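Local coordinates for protein 7,8-dihydro-6-hydroxymethylpterin pyrophosphokinase-dihydropteroate synthase (Plasmodium falciparum, PDB 6JWS) that probably makes the dihydropterin diphosphate from hydroxymethyldihydropterin and ATP and condenses it with 4-aminobenzoate to dihydropteroate, two successive steps of folate biosynthesis, at residues 175-180 / 212-217; 181-186 / 237-242. The protein carries 1 engineered substitution. All blocks are in the same frame, centred on the assembly; numbering follows the deposited sequence.

Contact 1 of 2, residues 175-180 / 212-217; sequences NDPLSM and LFFNDF
A proline in the first turn of a helix sits squarely on a phenylalanine ring: Pro177 CD lies 3.6 Å from the centroid of the Phe214 ring and only 3° off its normal, a nearly ideal CH-pi contact. Phe214 gets there from the end of strand 208-214, its CG anti to the backbone N (chi1 -164°), so that the ring slides under the start of helix 177-190 in the HPPK domain. Pro177 N lies over the same ring, 3.5 Å from Phe214 CE2, and Asp176 C approaches that atom obliquely. Met180, one turn on, meets the ring's edge tip to tip; the bend at chi3 (78°) brings its CE to 3.4 Å from Phe214 CD2, while SD makes an oblique Met-aromatic contact. Phe217, placed by the type II' turn from Phe214, makes a looser contact, its edge atom CD2 coming to 4.3 Å from Pro177 CD. The helix start is held by Asp176 as N-cap, whose OD2 accepts from Ser179 N at 2.6 Å. Ile318 touches both Pro177 and Phe214, and the nearest atoms of the Pro177 side chain and the bound ATP are about 7 Å apart. Across the contact the chemistry is apolar, joining helix to strand, while the capping and turn bonds shape each segment from within and Asn175 and Asn215 find polar partners outside, such as Lys14 and Asn16.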
ATOM      1  N   ASN B 175     -44.485  31.604   1.651  1.00 38.79           N
ATOM      2  CA  ASN B 175     -44.915  32.044   2.972  1.00 39.86           C
ATOM      3  C   ASN B 175     -44.948  30.907   3.990  1.00 37.88           C
ATOM      4  O   ASN B 175     -44.808  31.166   5.187  1.00 36.78           O
ATOM      5  CB  ASN B 175     -46.266  32.759   2.944  1.00 45.18           C
ATOM      6  CG  ASN B 175     -46.219  34.090   2.223  1.00 49.84           C
ATOM      7  OD1 ASN B 175     -45.258  34.851   2.343  1.00 51.06           O
ATOM      8  ND2 ASN B 175     -47.264  34.377   1.469  1.00 52.18           N
ATOM      9  N   ASP B 176     -45.154  29.663   3.528  1.00 37.59           N
ATOM     10  CA  ASP B 176     -45.389  28.563   4.451  1.00 35.07           C
ATOM     11  C   ASP B 176     -45.065  27.229   3.785  1.00 34.22           C
ATOM     12  O   ASP B 176     -45.036  27.134   2.555  1.00 32.65           O
ATOM     13  CB  ASP B 176     -46.847  28.547   4.921  1.00 37.76           C
ATOM     14  CG  ASP B 176     -47.798  28.263   3.773  1.00 39.68           C
ATOM     15  OD1 ASP B 176     -48.114  29.219   3.031  1.00 40.75           O
ATOM     16  OD2 ASP B 176     -48.144  27.076   3.572  1.00 39.32           O
ATOM     17  N   PRO B 177     -44.847  26.155   4.588  1.00 35.80           N
ATOM     18  CA  PRO B 177     -44.555  24.827   4.049  1.00 34.46           C
ATOM     19  C   PRO B 177     -45.680  24.214   3.222  1.00 36.16           C
ATOM     20  O   PRO B 177     -45.427  23.387   2.337  1.00 35.83           O
ATOM     21  CB  PRO B 177     -44.215  23.960   5.278  1.00 34.53           C
ATOM     22  CG  PRO B 177     -44.734  24.731   6.482  1.00 33.38           C
ATOM     23  CD  PRO B 177     -44.773  26.187   6.063  1.00 35.51           C
ATOM     24  N   LEU B 178     -46.925  24.624   3.503  1.00 37.82           N
ATOM     25  CA  LEU B 178     -48.020  24.083   2.706  1.00 34.88           C
ATOM     26  C   LEU B 178     -47.983  24.700   1.314  1.00 31.16           C
ATOM     27  O   LEU B 178     -48.072  23.979   0.328  1.00 30.73           O
ATOM     28  CB  LEU B 178     -49.377  24.249   3.400  1.00 35.96           C
ATOM     29  CG  LEU B 178     -50.546  23.559   2.693  1.00 37.38           C
ATOM     30  CD1 LEU B 178     -50.149  22.188   2.169  1.00 36.44           C
ATOM     31  CD2 LEU B 178     -51.756  23.447   3.605  1.00 41.65           C
ATOM     32  N   SER B 179     -47.794  26.023   1.235  1.00 32.03           N
ATOM     33  CA  SER B 179     -47.631  26.640  -0.079  1.00 34.79           C
ATOM     34  C   SER B 179     -46.392  26.065  -0.770  1.00 35.15           C
ATOM     35  O   SER B 179     -46.427  25.766  -1.966  1.00 35.15           O
ATOM     36  CB  SER B 179     -47.581  28.150  -0.030  1.00 34.22           C
ATOM     37  OG  SER B 179     -48.396  28.671   1.012  1.00 34.98           O
ATOM     38  N   MET B 180     -45.309  25.876  -0.004  1.00 33.76           N
ATOM     39  CA  MET B 180     -44.093  25.352  -0.608  1.00 35.73           C
ATOM     40  C   MET B 180     -44.340  23.962  -1.184  1.00 35.83           C
ATOM     41  O   MET B 180     -43.921  23.671  -2.309  1.00 37.61           O
ATOM     42  CB  MET B 180     -42.913  25.305   0.367  1.00 37.35           C
ATOM     43  CG  MET B 180     -41.666  24.715  -0.281  1.00 37.89           C
ATOM     44  SD  MET B 180     -40.166  25.340   0.471  1.00 38.57           S
ATOM     45  CE  MET B 180     -40.137  24.338   1.950  1.00 40.80           C
ATOM     46  N   LEU B 212     -37.934  18.870   4.697  1.00 25.00           N
ATOM     47  CA  LEU B 212     -37.444  18.280   5.929  1.00 24.35           C
ATOM     48  C   LEU B 212     -37.644  19.278   7.060  1.00 24.25           C
ATOM     49  O   LEU B 212     -38.034  18.917   8.158  1.00 24.62           O
ATOM     50  CB  LEU B 212     -35.969  17.894   5.767  1.00 24.44           C
ATOM     51  CG  LEU B 212     -35.657  16.861   4.678  1.00 26.01           C
ATOM     52  CD1 LEU B 212     -34.147  16.747   4.454  1.00 22.79           C
ATOM     53  CD2 LEU B 212     -36.260  15.495   5.005  1.00 22.32           C
ATOM     54  N   PHE B 213     -37.323  20.540   6.802  1.00 24.22           N
ATOM     55  CA  PHE B 213     -37.462  21.550   7.827  1.00 23.78           C
ATOM     56  C   PHE B 213     -37.989  22.814   7.171  1.00 25.18           C
ATOM     57  O   PHE B 213     -37.796  23.028   5.978  1.00 24.95           O
ATOM     58  CB  PHE B 213     -36.118  21.852   8.490  1.00 23.76           C
ATOM     59  CG  PHE B 213     -35.526  20.736   9.312  1.00 26.20           C
ATOM     60  CD1 PHE B 213     -36.091  20.369  10.527  1.00 25.91           C
ATOM     61  CD2 PHE B 213     -34.382  20.068   8.882  1.00 24.77           C
ATOM     62  CE1 PHE B 213     -35.528  19.351  11.292  1.00 25.85           C
ATOM     63  CE2 PHE B 213     -33.821  19.055   9.648  1.00 25.46           C
ATOM     64  CZ  PHE B 213     -34.395  18.694  10.852  1.00 26.58           C
ATOM     65  N   PHE B 214     -38.649  23.640   7.977  1.00 25.63           N
ATOM     66  CA  PHE B 214     -39.113  24.946   7.538  1.00 27.14           C
ATOM     67  C   PHE B 214     -39.086  25.856   8.759  1.00 27.64           C
ATOM     68  O   PHE B 214     -39.906  25.720   9.668  1.00 28.71           O
ATOM     69  CB  PHE B 214     -40.505  24.835   6.907  1.00 27.14           C
ATOM     70  CG  PHE B 214     -40.925  26.033   6.094  1.00 27.15           C
ATOM     71  CD1 PHE B 214     -41.111  27.272   6.689  1.00 25.16           C
ATOM     72  CD2 PHE B 214     -41.156  25.912   4.734  1.00 25.92           C
ATOM     73  CE1 PHE B 214     -41.490  28.370   5.931  1.00 24.23           C
ATOM     74  CE2 PHE B 214     -41.543  27.010   3.982  1.00 26.06           C
ATOM     75  CZ  PHE B 214     -41.716  28.233   4.585  1.00 24.80           C
ATOM     76  N   ASN B 215     -38.100  26.748   8.790  1.00 28.33           N
ATOM     77  CA  ASN B 215     -37.834  27.511   9.990  1.00 30.52           C
ATOM     78  C   ASN B 215     -37.784  26.532  11.159  1.00 32.47           C
ATOM     79  O   ASN B 215     -37.384  25.376  10.977  1.00 30.06           O
ATOM     80  CB  ASN B 215     -38.796  28.696  10.117  1.00 32.57           C
ATOM     81  CG  ASN B 215     -38.624  29.686   8.979  1.00 36.17           C
ATOM     82  OD1 ASN B 215     -37.557  29.759   8.361  1.00 34.89           O
ATOM     83  ND2 ASN B 215     -39.673  30.439   8.676  1.00 35.66           N
ATOM     84  N   ASP B 216     -38.216  27.005  12.338  1.00 31.92           N
ATOM     85  CA  ASP B 216     -38.215  26.205  13.552  1.00 32.17           C
ATOM     86  C   ASP B 216     -39.607  25.624  13.810  1.00 31.31           C
ATOM     87  O   ASP B 216     -39.911  25.243  14.934  1.00 32.46           O
ATOM     88  CB  ASP B 216     -37.760  27.051  14.740  1.00 33.21           C
ATOM     89  CG  ASP B 216     -38.683  28.234  14.995  1.00 36.36           C
ATOM     90  OD1 ASP B 216     -39.618  28.447  14.188  1.00 36.73           O
ATOM     91  OD2 ASP B 216     -38.475  28.926  16.004  1.00 39.27           O
ATOM     92  N   PHE B 217     -40.443  25.545  12.768  1.00 30.96           N
ATOM     93  CA  PHE B 217     -41.836  25.146  12.935  1.00 31.40           C
ATOM     94  C   PHE B 217     -41.942  23.661  13.282  1.00 35.66           C
ATOM     95  O   PHE B 217     -41.159  22.835  12.805  1.00 35.98           O
ATOM     96  CB  PHE B 217     -42.656  25.396  11.662  1.00 28.02           C
ATOM     97  CG  PHE B 217     -42.758  26.829  11.194  1.00 26.01           C
ATOM     98  CD1 PHE B 217     -42.366  27.883  12.004  1.00 25.82           C
ATOM     99  CD2 PHE B 217     -43.280  27.119   9.943  1.00 26.25           C
ATOM    100  CE1 PHE B 217     -42.440  29.193  11.556  1.00 27.18           C
ATOM    101  CE2 PHE B 217     -43.360  28.432   9.495  1.00 27.60           C
ATOM    102  CZ  PHE B 217     -42.941  29.465  10.304  1.00 26.90           C
TER

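Contact 2 of 2, residues 181-186 / 237-242; sequences LVVIKY and KYIHLE. With ATP (adenosine-5'-triphosphate), chain J.
Tyr186 and Val183, one turn apart on helix 177-190, face the irregular chain 237-242 and make all of its contacts with this part of the helix. The Tyr186 ring crosses Ile239 obliquely, CD2 lying 3.7 Å from Ile239 CD1. At its far end Tyr186 OH meets Leu241 CD2 tip to tip at 4.0 Å. Val183 splits its branches: CG2 runs at about a right angle to Tyr238, touching CD2 of that ring at 4.0 Å, while CG1, anti to the backbone N, leans on Ile239 CD1 at 4.2 Å. Ile239 CD1 thus fits between valine and tyrosine, carried there by CG1 anti to the carbonyl carbon and an extended chi2 (171°). In the next shell, Lys237 CG lies over the centre of one face of the Tyr238 ring, and Tyr238 OH is hydrogen-bonded to the backbone N of Asn175, which fixes the ring's outer end. Leu235 of helix 228-236 touches both Tyr186 and Leu241, and backbone bonds from Tyr238 to Lys96 and from His240 to Glu94 hold the loop in its course. A different face of the helix looks onto the nucleotide: Leu181 CD1 packs 3.7 Å from C2 of the ATP adenine, and Lys185 NZ stands 3.8 Å from ATP C5'. One helix of the HPPK domain therefore has a largely apolar back packed against the 237-242 loop and helix 228-236, and a front lining the ATP pocket, which Asn312, Glu314 and Ile211 help to complete.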
ATOM      1  N   LEU B 181     -45.032  23.108  -0.420  1.00 34.76           N
ATOM      2  CA  LEU B 181     -45.281  21.755  -0.892  1.00 33.64           C
ATOM      3  C   LEU B 181     -46.100  21.777  -2.184  1.00 33.63           C
ATOM      4  O   LEU B 181     -45.846  20.987  -3.100  1.00 33.09           O
ATOM      5  CB  LEU B 181     -45.961  20.944   0.211  1.00 36.99           C
ATOM      6  CG  LEU B 181     -46.227  19.481  -0.134  1.00 37.94           C
ATOM      7  CD1 LEU B 181     -44.938  18.759  -0.513  1.00 37.02           C
ATOM      8  CD2 LEU B 181     -46.909  18.785   1.033  1.00 40.38           C
ATOM      9  N   VAL B 182     -47.062  22.705  -2.268  1.00 32.37           N
ATOM     10  CA  VAL B 182     -47.876  22.830  -3.470  1.00 33.33           C
ATOM     11  C   VAL B 182     -46.969  23.111  -4.668  1.00 32.62           C
ATOM     12  O   VAL B 182     -47.030  22.396  -5.670  1.00 31.54           O
ATOM     13  CB  VAL B 182     -48.983  23.900  -3.320  1.00 34.71           C
ATOM     14  CG1 VAL B 182     -49.701  24.158  -4.641  1.00 31.96           C
ATOM     15  CG2 VAL B 182     -49.974  23.558  -2.206  1.00 31.12           C
ATOM     16  N   VAL B 183     -46.103  24.130  -4.544  1.00 32.45           N
ATOM     17  CA  VAL B 183     -45.167  24.457  -5.614  1.00 33.73           C
ATOM     18  C   VAL B 183     -44.239  23.275  -5.908  1.00 34.82           C
ATOM     19  O   VAL B 183     -43.924  23.014  -7.070  1.00 37.84           O
ATOM     20  CB  VAL B 183     -44.370  25.749  -5.358  1.00 34.39           C
ATOM     21  CG1 VAL B 183     -43.536  26.115  -6.576  1.00 35.43           C
ATOM     22  CG2 VAL B 183     -45.267  26.917  -4.977  1.00 33.75           C
ATOM     23  N   ILE B 184     -43.813  22.553  -4.862  1.00 33.47           N
ATOM     24  CA  ILE B 184     -42.939  21.406  -5.051  1.00 33.64           C
ATOM     25  C   ILE B 184     -43.674  20.341  -5.862  1.00 37.45           C
ATOM     26  O   ILE B 184     -43.095  19.732  -6.767  1.00 40.23           O
ATOM     27  CB  ILE B 184     -42.424  20.873  -3.698  1.00 34.43           C
ATOM     28  CG1 ILE B 184     -41.298  21.746  -3.137  1.00 33.90           C
ATOM     29  CG2 ILE B 184     -41.998  19.414  -3.814  1.00 33.63           C
ATOM     30  CD1 ILE B 184     -41.110  21.614  -1.644  1.00 32.34           C
ATOM     31  N   LYS B 185     -44.953  20.119  -5.523  1.00 40.38           N
ATOM     32  CA  LYS B 185     -45.795  19.169  -6.241  1.00 41.08           C
ATOM     33  C   LYS B 185     -45.911  19.582  -7.704  1.00 39.06           C
ATOM     34  O   LYS B 185     -45.884  18.726  -8.582  1.00 38.54           O
ATOM     35  CB  LYS B 185     -47.160  19.011  -5.563  1.00 42.71           C
ATOM     36  CG  LYS B 185     -47.130  18.321  -4.206  1.00 40.90           C
ATOM     37  CD  LYS B 185     -46.620  16.895  -4.276  1.00 42.07           C
ATOM     38  CE  LYS B 185     -46.293  16.333  -2.907  1.00 42.40           C
ATOM     39  NZ  LYS B 185     -45.975  14.890  -2.981  1.00 42.53           N
ATOM     40  N   TYR B 186     -45.993  20.895  -7.952  1.00 40.72           N
ATOM     41  CA  TYR B 186     -45.984  21.414  -9.311  1.00 44.75           C
ATOM     42  C   TYR B 186     -44.679  21.018 -10.003  1.00 45.58           C
ATOM     43  O   TYR B 186     -44.708  20.397 -11.070  1.00 46.74           O
ATOM     44  CB  TYR B 186     -46.264  22.922  -9.338  1.00 51.34           C
ATOM     45  CG  TYR B 186     -46.387  23.491 -10.729  1.00 57.77           C
ATOM     46  CD1 TYR B 186     -47.490  23.206 -11.521  1.00 60.13           C
ATOM     47  CD2 TYR B 186     -45.393  24.293 -11.271  1.00 59.45           C
ATOM     48  CE1 TYR B 186     -47.613  23.704 -12.808  1.00 62.95           C
ATOM     49  CE2 TYR B 186     -45.504  24.807 -12.553  1.00 64.57           C
ATOM     50  CZ  TYR B 186     -46.615  24.510 -13.326  1.00 65.87           C
ATOM     51  OH  TYR B 186     -46.734  24.998 -14.594  1.00 69.46           O
ATOM     52  N   LYS B 237     -49.466  32.934  -7.134  1.00 45.68           N
ATOM     53  CA  LYS B 237     -48.802  33.901  -6.284  1.00 44.11           C
ATOM     54  C   LYS B 237     -47.298  33.875  -6.558  1.00 44.89           C
ATOM     55  O   LYS B 237     -46.603  34.823  -6.202  1.00 48.63           O
ATOM     56  CB  LYS B 237     -49.124  33.589  -4.819  1.00 44.41           C
ATOM     57  CG  LYS B 237     -48.409  34.442  -3.783  1.00 45.29           C
ATOM     58  CD  LYS B 237     -48.938  34.224  -2.379  1.00 48.07           C
ATOM     59  CE  LYS B 237     -48.003  34.734  -1.300  1.00 50.68           C
ATOM     60  NZ  LYS B 237     -47.684  36.176  -1.428  1.00 54.06           N
ATOM     61  N   TYR B 238     -46.806  32.798  -7.193  1.00 40.84           N
ATOM     62  CA  TYR B 238     -45.371  32.597  -7.332  1.00 40.05           C
ATOM     63  C   TYR B 238     -44.966  32.362  -8.785  1.00 41.44           C
ATOM     64  O   TYR B 238     -43.835  32.671  -9.154  1.00 39.73           O
ATOM     65  CB  TYR B 238     -44.871  31.458  -6.437  1.00 35.62           C
ATOM     66  CG  TYR B 238     -45.159  31.636  -4.971  1.00 32.83           C
ATOM     67  CD1 TYR B 238     -44.542  32.638  -4.239  1.00 33.80           C
ATOM     68  CD2 TYR B 238     -46.038  30.793  -4.309  1.00 31.88           C
ATOM     69  CE1 TYR B 238     -44.807  32.819  -2.890  1.00 32.34           C
ATOM     70  CE2 TYR B 238     -46.313  30.961  -2.960  1.00 31.45           C
ATOM     71  CZ  TYR B 238     -45.695  31.976  -2.248  1.00 31.36           C
ATOM     72  OH  TYR B 238     -45.954  32.142  -0.915  1.00 33.66           O
ATOM     73  N   ILE B 239     -45.879  31.812  -9.598  1.00 42.75           N
ATOM     74  CA  ILE B 239     -45.565  31.518 -10.989  1.00 47.89           C
ATOM     75  C   ILE B 239     -46.543  32.262 -11.905  1.00 52.78           C
ATOM     76  O   ILE B 239     -47.728  32.374 -11.587  1.00 58.68           O
ATOM     77  CB  ILE B 239     -45.534  29.990 -11.230  1.00 48.50           C
ATOM     78  CG1 ILE B 239     -44.617  29.267 -10.233  1.00 48.01           C
ATOM     79  CG2 ILE B 239     -45.170  29.654 -12.673  1.00 44.50           C
ATOM     80  CD1 ILE B 239     -44.704  27.755 -10.279  1.00 47.12           C
ATOM     81  N   HIS B 240     -46.025  32.798 -13.022  1.00 49.66           N
ATOM     82  CA  HIS B 240     -46.833  33.349 -14.103  1.00 53.29           C
ATOM     83  C   HIS B 240     -47.394  32.196 -14.927  1.00 57.42           C
ATOM     84  O   HIS B 240     -46.737  31.726 -15.855  1.00 58.40           O
ATOM     85  CB  HIS B 240     -45.996  34.244 -15.040  1.00 51.89           C
ATOM     86  CG  HIS B 240     -45.686  35.609 -14.519  1.00 53.23           C
ATOM     87  ND1 HIS B 240     -44.407  35.985 -14.140  1.00 53.14           N
ATOM     88  CD2 HIS B 240     -46.471  36.696 -14.332  1.00 55.60           C
ATOM     89  CE1 HIS B 240     -44.422  37.237 -13.721  1.00 56.47           C
ATOM     90  NE2 HIS B 240     -45.681  37.700 -13.832  1.00 56.62           N
ATOM     91  N   LEU B 241     -48.610  31.750 -14.590  1.00 64.72           N
ATOM     92  CA  LEU B 241     -49.158  30.538 -15.185  1.00 75.48           C
ATOM     93  C   LEU B 241     -49.754  30.810 -16.568  1.00 84.14           C
ATOM     94  O   LEU B 241     -50.363  31.856 -16.799  1.00 86.33           O
ATOM     95  CB  LEU B 241     -50.194  29.931 -14.236  1.00 71.29           C
ATOM     96  CG  LEU B 241     -49.611  29.319 -12.965  1.00 70.72           C
ATOM     97  CD1 LEU B 241     -50.642  29.311 -11.847  1.00 72.54           C
ATOM     98  CD2 LEU B 241     -49.085  27.917 -13.231  1.00 67.76           C
ATOM     99  N   GLU B 242     -49.570  29.834 -17.467  1.00 91.94           N
ATOM    100  CA  GLU B 242     -50.063  29.871 -18.836  1.00100.60           C
ATOM    101  C   GLU B 242     -51.589  29.699 -18.826  1.00101.76           C
ATOM    102  O   GLU B 242     -52.252  30.345 -19.665  1.00 98.80           O
ATOM    103  CB  GLU B 242     -49.420  28.744 -19.649  1.00101.61           C
ATOM    104  CG  GLU B 242     -49.193  29.086 -21.112  1.00107.91           C
ATOM    105  CD  GLU B 242     -47.778  29.511 -21.478  1.00110.82           C
ATOM    106  OE1 GLU B 242     -47.160  30.271 -20.698  1.00110.20           O
ATOM    107  OE2 GLU B 242     -47.292  29.076 -22.544  1.00107.54           O
TER
HETATM  108  PG  ATP J 802     -43.253  11.220   2.328  1.00 96.31           P
HETATM  109  O1G ATP J 802     -42.037  10.334   2.525  1.00 95.12           O
HETATM  110  O2G ATP J 802     -44.013  11.472   3.619  1.00 81.77           O
HETATM  111  O3G ATP J 802     -42.902  12.505   1.605  1.00 81.21           O
HETATM  112  PB  ATP J 802     -44.161   9.110   0.392  1.00 77.43           P
HETATM  113  O1B ATP J 802     -45.517   8.515   0.235  1.00 82.66           O
HETATM  114  O2B ATP J 802     -43.011   8.231   0.777  1.00 81.12           O
HETATM  115  O3B ATP J 802     -44.271  10.369   1.382  1.00 82.61           O
HETATM  116  PA  ATP J 802     -44.319  11.161  -1.694  1.00 88.18           P
HETATM  117  O1A ATP J 802     -43.345  12.271  -1.447  1.00 87.24           O
HETATM  118  O2A ATP J 802     -44.677  10.836  -3.108  1.00 88.54           O
HETATM  119  O3A ATP J 802     -43.772   9.835  -0.978  1.00 79.63           O
HETATM  120  O5' ATP J 802     -45.663  11.426  -0.856  1.00 75.90           O
HETATM  121  C5' ATP J 802     -45.717  12.596   0.001  1.00 66.62           C
HETATM  122  C4' ATP J 802     -46.955  12.532   0.857  1.00 58.58           C
HETATM  123  O4' ATP J 802     -46.620  12.826   2.239  1.00 49.98           O
HETATM  124  C3' ATP J 802     -48.056  13.528   0.476  1.00 55.61           C
HETATM  125  O3' ATP J 802     -49.322  12.920   0.701  1.00 58.21           O
HETATM  126  C2' ATP J 802     -47.737  14.723   1.380  1.00 50.80           C
HETATM  127  O2' ATP J 802     -48.840  15.525   1.733  1.00 55.43           O
HETATM  128  C1' ATP J 802     -47.235  14.032   2.642  1.00 45.08           C
HETATM  129  N9  ATP J 802     -46.278  14.843   3.396  1.00 38.10           N
HETATM  130  C8  ATP J 802     -46.350  15.134   4.733  1.00 37.18           C
HETATM  131  N7  ATP J 802     -45.352  15.882   5.143  1.00 35.78           N
HETATM  132  C5  ATP J 802     -44.568  16.065   4.011  1.00 32.54           C
HETATM  133  C6  ATP J 802     -43.357  16.752   3.803  1.00 29.74           C
HETATM  134  N6  ATP J 802     -42.721  17.409   4.766  1.00 25.12           N
HETATM  135  N1  ATP J 802     -42.838  16.745   2.548  1.00 30.50           N
HETATM  136  C2  ATP J 802     -43.495  16.084   1.584  1.00 30.01           C
HETATM  137  N3  ATP J 802     -44.636  15.401   1.670  1.00 32.46           N
HETATM  138  C4  ATP J 802     -45.130  15.432   2.925  1.00 33.68           C

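In the fold
Both contacts use helix 177-190 of the HPPK domain: contact 1 its first turn, contact 2 the turns that follow. Contact 1 is wholly buried and ties the helix to strand 208-214, an edge strand, within this chain, of the antiparallel sheet; contact 2 faces a loop and reaches toward the surface, where Leu241 is partly exposed. Their chemistry differs accordingly. One aromatic ring, gripped over a face and at an edge, dominates contact 1, whereas looser aliphatic and tyrosine contacts share the load in contact 2. They meet where Ser179 packs against the Tyr238 ring. Strand 208-214 also carries Asp208 and Asp210, which bind magnesium, so both the helix and its strand partner contribute to the ATP site.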